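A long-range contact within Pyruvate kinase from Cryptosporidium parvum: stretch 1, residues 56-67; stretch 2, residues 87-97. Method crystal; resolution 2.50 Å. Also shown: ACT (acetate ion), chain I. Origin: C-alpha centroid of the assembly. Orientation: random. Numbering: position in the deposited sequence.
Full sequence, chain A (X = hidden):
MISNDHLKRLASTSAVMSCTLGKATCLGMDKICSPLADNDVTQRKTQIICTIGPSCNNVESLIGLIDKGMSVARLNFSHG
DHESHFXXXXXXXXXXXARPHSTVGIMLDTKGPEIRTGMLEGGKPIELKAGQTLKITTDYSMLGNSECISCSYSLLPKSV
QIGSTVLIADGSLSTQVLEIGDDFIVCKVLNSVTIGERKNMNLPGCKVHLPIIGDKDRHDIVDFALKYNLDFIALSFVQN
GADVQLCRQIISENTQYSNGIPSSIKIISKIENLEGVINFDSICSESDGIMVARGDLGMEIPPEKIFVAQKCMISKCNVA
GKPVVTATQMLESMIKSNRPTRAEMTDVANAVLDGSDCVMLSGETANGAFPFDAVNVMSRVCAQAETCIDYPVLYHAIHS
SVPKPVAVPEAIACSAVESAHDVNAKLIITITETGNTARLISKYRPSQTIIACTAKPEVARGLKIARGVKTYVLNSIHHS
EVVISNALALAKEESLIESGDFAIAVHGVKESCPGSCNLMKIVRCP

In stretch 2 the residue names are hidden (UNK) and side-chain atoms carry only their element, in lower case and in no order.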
ATOM      1  N   CYS A  56     -19.958 -33.374 -32.310  1.00 54.82           N
ATOM      2  CA  CYS A  56     -18.496 -33.439 -32.363  1.00 54.02           C
ATOM      3  C   CYS A  56     -17.933 -34.751 -31.817  1.00 52.33           C
ATOM      4  O   CYS A  56     -16.861 -34.779 -31.207  1.00 51.19           O
ATOM      5  CB  CYS A  56     -17.884 -32.238 -31.631  1.00 55.07           C
ATOM      6  SG  CYS A  56     -18.372 -32.110 -29.895  1.00 56.77           S
ATOM      7  N   ASN A  57     -18.651 -35.837 -32.070  1.00 52.75           N
ATOM      8  CA  ASN A  57     -18.305 -37.147 -31.540  1.00 53.49           C
ATOM      9  C   ASN A  57     -17.204 -37.894 -32.307  1.00 53.69           C
ATOM     10  O   ASN A  57     -16.604 -38.838 -31.776  1.00 53.18           O
ATOM     11  CB  ASN A  57     -19.558 -38.023 -31.474  1.00 56.13           C
ATOM     12  CG  ASN A  57     -19.315 -39.320 -30.739  1.00 58.21           C
ATOM     13  OD1 ASN A  57     -18.714 -39.330 -29.670  1.00 60.77           O
ATOM     14  ND2 ASN A  57     -19.766 -40.424 -31.313  1.00 59.56           N
ATOM     15  N   ASN A  58     -16.946 -37.486 -33.548  1.00 51.90           N
ATOM     16  CA  ASN A  58     -15.972 -38.174 -34.390  1.00 51.47           C
ATOM     17  C   ASN A  58     -14.544 -37.644 -34.223  1.00 49.96           C
ATOM     18  O   ASN A  58     -14.345 -36.517 -33.760  1.00 49.13           O
ATOM     19  CB  ASN A  58     -16.405 -38.149 -35.864  1.00 52.91           C
ATOM     20  CG  ASN A  58     -16.397 -36.752 -36.455  1.00 54.12           C
ATOM     21  OD1 ASN A  58     -17.086 -35.849 -35.974  1.00 54.00           O
ATOM     22  ND2 ASN A  58     -15.622 -36.570 -37.515  1.00 56.08           N
ATOM     23  N   VAL A  59     -13.571 -38.473 -34.607  1.00 48.44           N
ATOM     24  CA  VAL A  59     -12.140 -38.182 -34.467  1.00 47.50           C
ATOM     25  C   VAL A  59     -11.747 -36.835 -35.080  1.00 47.89           C
ATOM     26  O   VAL A  59     -11.072 -36.027 -34.439  1.00 47.42           O
ATOM     27  CB  VAL A  59     -11.271 -39.310 -35.081  1.00 46.60           C
ATOM     28  CG1 VAL A  59      -9.792 -38.947 -35.046  1.00 45.44           C
ATOM     29  CG2 VAL A  59     -11.501 -40.624 -34.354  1.00 46.41           C
ATOM     30  N   GLU A  60     -12.174 -36.605 -36.318  1.00 49.25           N
ATOM     31  CA  GLU A  60     -11.861 -35.374 -37.034  1.00 50.44           C
ATOM     32  C   GLU A  60     -12.297 -34.129 -36.257  1.00 48.68           C
ATOM     33  O   GLU A  60     -11.520 -33.179 -36.120  1.00 47.89           O
ATOM     34  CB  GLU A  60     -12.486 -35.390 -38.434  1.00 53.45           C
ATOM     35  CG  GLU A  60     -11.951 -34.315 -39.373  1.00 57.85           C
ATOM     36  CD  GLU A  60     -10.445 -34.392 -39.576  1.00 60.20           C
ATOM     37  OE1 GLU A  60      -9.926 -35.498 -39.860  1.00 60.84           O
ATOM     38  OE2 GLU A  60      -9.775 -33.340 -39.455  1.00 61.96           O
ATOM     39  N   SER A  61     -13.529 -34.146 -35.748  1.00 46.98           N
ATOM     40  CA  SER A  61     -14.057 -33.036 -34.953  1.00 45.95           C
ATOM     41  C   SER A  61     -13.298 -32.845 -33.644  1.00 44.33           C
ATOM     42  O   SER A  61     -13.061 -31.713 -33.214  1.00 44.22           O
ATOM     43  CB  SER A  61     -15.536 -33.242 -34.642  1.00 46.45           C
ATOM     44  OG  SER A  61     -16.314 -33.188 -35.817  1.00 48.53           O
ATOM     45  N   LEU A  62     -12.929 -33.955 -33.011  1.00 41.93           N
ATOM     46  CA  LEU A  62     -12.207 -33.904 -31.747  1.00 41.03           C
ATOM     47  C   LEU A  62     -10.795 -33.331 -31.910  1.00 40.09           C
ATOM     48  O   LEU A  62     -10.341 -32.550 -31.077  1.00 38.64           O
ATOM     49  CB  LEU A  62     -12.204 -35.280 -31.075  1.00 40.91           C
ATOM     50  CG  LEU A  62     -13.560 -35.677 -30.473  1.00 41.18           C
ATOM     51  CD1 LEU A  62     -13.673 -37.181 -30.286  1.00 40.86           C
ATOM     52  CD2 LEU A  62     -13.812 -34.948 -29.162  1.00 40.62           C
ATOM     53  N   ILE A  63     -10.123 -33.707 -32.995  1.00 40.30           N
ATOM     54  CA  ILE A  63      -8.836 -33.120 -33.359  1.00 40.55           C
ATOM     55  C   ILE A  63      -8.992 -31.608 -33.519  1.00 41.01           C
ATOM     56  O   ILE A  63      -8.194 -30.830 -32.976  1.00 41.25           O
ATOM     57  CB  ILE A  63      -8.280 -33.742 -34.657  1.00 41.13           C
ATOM     58  CG1 ILE A  63      -7.814 -35.179 -34.407  1.00 40.74           C
ATOM     59  CG2 ILE A  63      -7.140 -32.906 -35.222  1.00 41.30           C
ATOM     60  CD1 ILE A  63      -7.492 -35.942 -35.674  1.00 40.52           C
ATOM     61  N   GLY A  64     -10.032 -31.203 -34.249  1.00 40.77           N
ATOM     62  CA  GLY A  64     -10.363 -29.795 -34.420  1.00 41.41           C
ATOM     63  C   GLY A  64     -10.505 -29.073 -33.090  1.00 41.29           C
ATOM     64  O   GLY A  64      -9.940 -27.997 -32.904  1.00 41.47           O
ATOM     65  N   LEU A  65     -11.244 -29.683 -32.162  1.00 40.26           N
ATOM     66  CA  LEU A  65     -11.445 -29.115 -30.829  1.00 40.40           C
ATOM     67  C   LEU A  65     -10.142 -28.927 -30.053  1.00 40.05           C
ATOM     68  O   LEU A  65      -9.977 -27.925 -29.350  1.00 40.16           O
ATOM     69  CB  LEU A  65     -12.433 -29.954 -30.015  1.00 40.60           C
ATOM     70  CG  LEU A  65     -13.892 -29.956 -30.477  1.00 41.34           C
ATOM     71  CD1 LEU A  65     -14.680 -30.990 -29.684  1.00 41.35           C
ATOM     72  CD2 LEU A  65     -14.525 -28.577 -30.351  1.00 41.36           C
ATOM     73  N   ILE A  66      -9.224 -29.884 -30.188  1.00 39.09           N
ATOM     74  CA  ILE A  66      -7.886 -29.745 -29.620  1.00 39.41           C
ATOM     75  C   ILE A  66      -7.162 -28.534 -30.234  1.00 41.14           C
ATOM     76  O   ILE A  66      -6.584 -27.719 -29.510  1.00 40.65           O
ATOM     77  CB  ILE A  66      -7.049 -31.040 -29.781  1.00 38.87           C
ATOM     78  CG1 ILE A  66      -7.748 -32.220 -29.080  1.00 37.31           C
ATOM     79  CG2 ILE A  66      -5.630 -30.844 -29.245  1.00 37.94           C
ATOM     80  CD1 ILE A  66      -7.155 -33.580 -29.378  1.00 36.96           C
ATOM     81  N   ASP A  67      -7.222 -28.408 -31.561  1.00 42.72           N
ATOM     82  CA  ASP A  67      -6.560 -27.306 -32.267  1.00 44.28           C
ATOM     83  C   ASP A  67      -7.115 -25.938 -31.878  1.00 45.47           C
ATOM     84  O   ASP A  67      -6.385 -24.944 -31.878  1.00 45.42           O
ATOM     85  CB  ASP A  67      -6.648 -27.497 -33.782  1.00 46.10           C
ATOM     86  CG  ASP A  67      -5.709 -28.582 -34.295  1.00 47.70           C
ATOM     87  OD1 ASP A  67      -4.823 -29.031 -33.533  1.00 47.58           O
ATOM     88  OD2 ASP A  67      -5.853 -28.984 -35.471  1.00 49.32           O
ATOM     89  N   UNK A  87     -17.652 -45.395 -27.353  1.00 50.06           N
ATOM     90  CA  UNK A  87     -17.193 -44.956 -28.674  1.00 51.24           C
ATOM     91  C   UNK A  87     -16.568 -43.565 -28.593  1.00 48.83           C
ATOM     92  O   UNK A  87     -15.476 -43.336 -29.125  1.00 46.89           O
ATOM     93  c   UNK A  87     -18.799 -46.313 -30.168  1.00 59.35           C
ATOM     94  c   UNK A  87     -20.478 -47.544 -31.596  1.00 64.16           C
ATOM     95  c   UNK A  87     -19.908 -46.188 -31.209  1.00 62.22           C
ATOM     96  c   UNK A  87     -18.342 -44.944 -29.690  1.00 54.28           C
ATOM     97  n   UNK A  87     -21.598 -47.407 -32.568  1.00 67.87           N
ATOM     98  N   UNK A  88     -17.272 -42.650 -27.923  1.00 46.63           N
ATOM     99  CA  UNK A  88     -16.793 -41.287 -27.706  1.00 45.85           C
ATOM    100  C   UNK A  88     -15.400 -41.297 -27.056  1.00 44.37           C
ATOM    101  O   UNK A  88     -14.493 -40.586 -27.491  1.00 43.28           O
ATOM    102  c   UNK A  88     -17.780 -40.478 -26.830  1.00 45.91           C
ATOM    103  o   UNK A  88     -19.088 -40.512 -27.412  1.00 46.23           O
ATOM    104  c   UNK A  88     -17.335 -39.029 -26.708  1.00 45.05           C
ATOM    105  N   UNK A  89     -15.249 -42.120 -26.024  1.00 43.55           N
ATOM    106  CA  UNK A  89     -13.990 -42.259 -25.313  1.00 43.35           C
ATOM    107  C   UNK A  89     -12.855 -42.712 -26.233  1.00 43.41           C
ATOM    108  O   UNK A  89     -11.749 -42.172 -26.172  1.00 43.90           O
ATOM    109  c   UNK A  89     -12.920 -43.558 -23.293  1.00 43.10           C
ATOM    110  c   UNK A  89     -12.347 -42.311 -22.638  1.00 41.63           C
ATOM    111  c   UNK A  89     -13.291 -44.588 -22.241  1.00 43.84           C
ATOM    112  c   UNK A  89     -14.152 -43.235 -24.144  1.00 43.27           C
ATOM    113  N   UNK A  90     -13.133 -43.704 -27.077  1.00 43.73           N
ATOM    114  CA  UNK A  90     -12.156 -44.210 -28.039  1.00 43.50           C
ATOM    115  C   UNK A  90     -11.750 -43.124 -29.026  1.00 41.96           C
ATOM    116  O   UNK A  90     -10.572 -42.977 -29.359  1.00 41.36           O
ATOM    117  n   UNK A  90     -12.672 -48.927 -28.834  1.00 51.68           N
ATOM    118  c   UNK A  90     -13.393 -47.814 -28.841  1.00 50.82           C
ATOM    119  c   UNK A  90     -12.863 -46.669 -28.002  1.00 48.24           C
ATOM    120  o   UNK A  90     -14.441 -47.703 -29.485  1.00 52.97           O
ATOM    121  c   UNK A  90     -12.733 -45.392 -28.809  1.00 45.80           C
ATOM    122  N   UNK A  91     -12.744 -42.371 -29.481  1.00 41.04           N
ATOM    123  CA  UNK A  91     -12.533 -41.266 -30.393  1.00 40.22           C
ATOM    124  C   UNK A  91     -11.686 -40.151 -29.785  1.00 39.29           C
ATOM    125  O   UNK A  91     -10.789 -39.634 -30.452  1.00 38.58           O
ATOM    126  c   UNK A  91     -13.875 -40.736 -30.896  1.00 40.71           C
ATOM    127  o   UNK A  91     -14.010 -42.752 -32.192  1.00 41.75           O
ATOM    128  c   UNK A  91     -14.554 -41.696 -31.860  1.00 41.71           C
ATOM    129  n   UNK A  91     -15.749 -41.333 -32.314  1.00 41.39           N
ATOM    130  N   UNK A  92     -11.959 -39.801 -28.524  1.00 38.33           N
ATOM    131  CA  UNK A  92     -11.163 -38.800 -27.804  1.00 37.75           C
ATOM    132  C   UNK A  92      -9.694 -39.223 -27.755  1.00 37.85           C
ATOM    133  O   UNK A  92      -8.804 -38.437 -28.087  1.00 37.09           O
ATOM    134  c   UNK A  92     -10.729 -37.641 -25.591  1.00 35.72           C
ATOM    135  c   UNK A  92     -13.084 -37.889 -26.410  1.00 36.67           C
ATOM    136  c   UNK A  92     -13.857 -37.977 -25.107  1.00 35.74           C
ATOM    137  c   UNK A  92     -11.693 -38.536 -26.368  1.00 36.95           C
ATOM    138  N   UNK A  93      -9.458 -40.475 -27.368  1.00 38.93           N
ATOM    139  CA  UNK A  93      -8.103 -41.011 -27.243  1.00 40.88           C
ATOM    140  C   UNK A  93      -7.372 -41.158 -28.578  1.00 41.73           C
ATOM    141  O   UNK A  93      -6.170 -40.898 -28.656  1.00 42.69           O
ATOM    142  n   UNK A  93      -9.325 -44.956 -21.973  1.00 42.84           N
ATOM    143  c   UNK A  93      -8.220 -42.050 -24.947  1.00 41.32           C
ATOM    144  c   UNK A  93      -8.904 -43.724 -21.720  1.00 41.39           C
ATOM    145  n   UNK A  93      -8.468 -42.934 -22.697  1.00 41.22           N
ATOM    146  n   UNK A  93      -8.922 -43.272 -20.478  1.00 41.25           N
ATOM    147  c   UNK A  93      -8.388 -43.301 -24.107  1.00 41.10           C
ATOM    148  c   UNK A  93      -8.103 -42.317 -26.442  1.00 40.60           C
ATOM    149  N   UNK A  94      -8.100 -41.554 -29.619  1.00 42.68           N
ATOM    150  CA  UNK A  94      -7.542 -41.622 -30.966  1.00 44.09           C
ATOM    151  C   UNK A  94      -7.166 -40.218 -31.448  1.00 43.49           C
ATOM    152  O   UNK A  94      -6.079 -40.015 -32.000  1.00 44.45           O
ATOM    153  o   UNK A  94      -9.822 -43.956 -33.775  1.00 51.60           O
ATOM    154  c   UNK A  94      -7.995 -42.453 -33.353  1.00 48.41           C
ATOM    155  o   UNK A  94      -8.772 -43.100 -35.510  1.00 50.77           O
ATOM    156  c   UNK A  94      -8.932 -43.225 -34.274  1.00 50.56           C
ATOM    157  c   UNK A  94      -8.532 -42.284 -31.936  1.00 45.59           C
ATOM    158  N   UNK A  95      -8.060 -39.257 -31.218  1.00 41.65           N
ATOM    159  CA  UNK A  95      -7.808 -37.867 -31.570  1.00 41.77           C
ATOM    160  C   UNK A  95      -6.607 -37.309 -30.814  1.00 41.88           C
ATOM    161  O   UNK A  95      -5.813 -36.556 -31.380  1.00 42.29           O
ATOM    162  c   UNK A  95      -9.040 -37.016 -31.317  1.00 41.06           C
ATOM    163  N   UNK A  96      -6.478 -37.686 -29.543  1.00 41.45           N
ATOM    164  CA  UNK A  96      -5.342 -37.263 -28.724  1.00 42.73           C
ATOM    165  C   UNK A  96      -4.033 -37.835 -29.249  1.00 43.04           C
ATOM    166  O   UNK A  96      -3.009 -37.155 -29.221  1.00 43.25           O
ATOM    167  c   UNK A  96      -5.546 -37.644 -27.260  1.00 41.65           C
ATOM    168  N   UNK A  97      -4.074 -39.076 -29.737  1.00 44.47           N
ATOM    169  CA  UNK A  97      -2.896 -39.706 -30.339  1.00 46.78           C
ATOM    170  C   UNK A  97      -2.421 -38.955 -31.576  1.00 45.35           C
ATOM    171  O   UNK A  97      -1.226 -38.896 -31.849  1.00 45.94           O
ATOM    172  n   UNK A  97      -3.036 -45.903 -28.996  1.00 62.67           N
ATOM    173  c   UNK A  97      -3.158 -41.175 -30.678  1.00 49.62           C
ATOM    174  c   UNK A  97      -3.077 -42.097 -29.473  1.00 53.85           C
ATOM    175  c   UNK A  97      -3.218 -43.564 -29.859  1.00 56.89           C
ATOM    176  c   UNK A  97      -3.102 -44.458 -28.633  1.00 59.30           C
TER
HETATM  177  C   ACT I 607      -9.867 -48.042 -23.449  1.00 67.35           C
HETATM  178  O   ACT I 607     -10.287 -47.029 -24.056  1.00 65.56           O
HETATM  179  OXT ACT I 607      -9.743 -48.071 -22.202  1.00 67.16           O
HETATM  180  CH3 ACT I 607      -9.495 -49.263 -24.239  1.00 65.80           C

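Position 87 carries four carbons in a row ending in nitrogen, all extended, with the end leading away from stretch 1 and no contact made: a lysine, K87, left to solvent.

Position 88 has one carbon bearing an oxygen and a second carbon, and the oxygen lies close to the side chain of N57. A beta-branched hydroxyl is threonine, T88. Its OG1 lies 2.6 Å from N57 OD1, close enough for a hydrogen bond, although that proton has another acceptor within reach.

Position 89 shows four carbons forked at the second, on a CA-to-CB bond that points away from stretch 1. This is leucine, L89, buried but spent on another face of the helix.

At position 90 three carbons end in one oxygen and one nitrogen, exposed and more than 7 Å from stretch 1: glutamine, Q90.

Position 91 has the same amide on a chain one carbon shorter, pointing toward stretch 1, with its nitrogen near the N57 carbonyl. It is asparagine, N91. ND2 donates to N57 O at 2.7 Å with an N-H...O angle of 167°, nearly straight, while OD1 lies 3.9 Å from V59 CG2. L62 CD1 packs 3.6 Å from N91 CB, so the base of this polar residue also serves the apolar seam.

Position 92 has four carbons forked at the first, one arm two carbons long. Its CA-to-CB bond points away, yet one carbon still reaches L62 CD1. This is isoleucine, I92, with CG1 4.0 Å from L62 CD1.

Position 93 runs three carbons, a nitrogen, then a carbon with two more nitrogens. Its CA-to-CB bond points away, and no side-chain atom comes within 8 Å of stretch 1. This is arginine, R93; its NH1 donates to the acetate O at 3.1 Å, and that ion probably came from the crystallisation liquor.

Position 94 has three carbons, the third carrying two oxygens and lying near V59 CG2: glutamate, E94. It skirts the interface, CD lying 3.7 Å from V59 CG2.

Position 95 offers a single carbon, pointing toward stretch 1 and seated among V59, L62, I63 and I66. It is alanine, A95, whose CB sits 3.6 Å from L62 CB and 3.8 Å from I63 CG1.

Position 96 is again one carbon, now pointing away; the nearest approach is by the backbone, CA lying 4.2 Å from I66 CD1. It is alanine, A96.

Position 97 repeats the unbranched four-carbon chain ending in nitrogen, out of reach of stretch 1: lysine, K97.

The rules are legible. Two helices cross at -55° with their axes 8.5 Å apart, and A95 is the knob, its single CB among V59, L62, I63 and I66. The CA atoms of I63 and A95 are 5.2 Å apart there, and those of V59 and N91 are 5.1 Å apart. The polar contacts gather at the other end, where N57, just ahead of the first helix, meets T88 and N91. Next to it, N58 holds the N-cap position and accepts from S61 OG at 2.8 Å from its OD1, tying the start of that helix. A single-carbon knob in an apolar pocket at A95, and at N91 an amide that donates to the loop carbonyl N57 O: that is the pattern.

Stretch 2, residues 87-97: KTLQNIREAAK
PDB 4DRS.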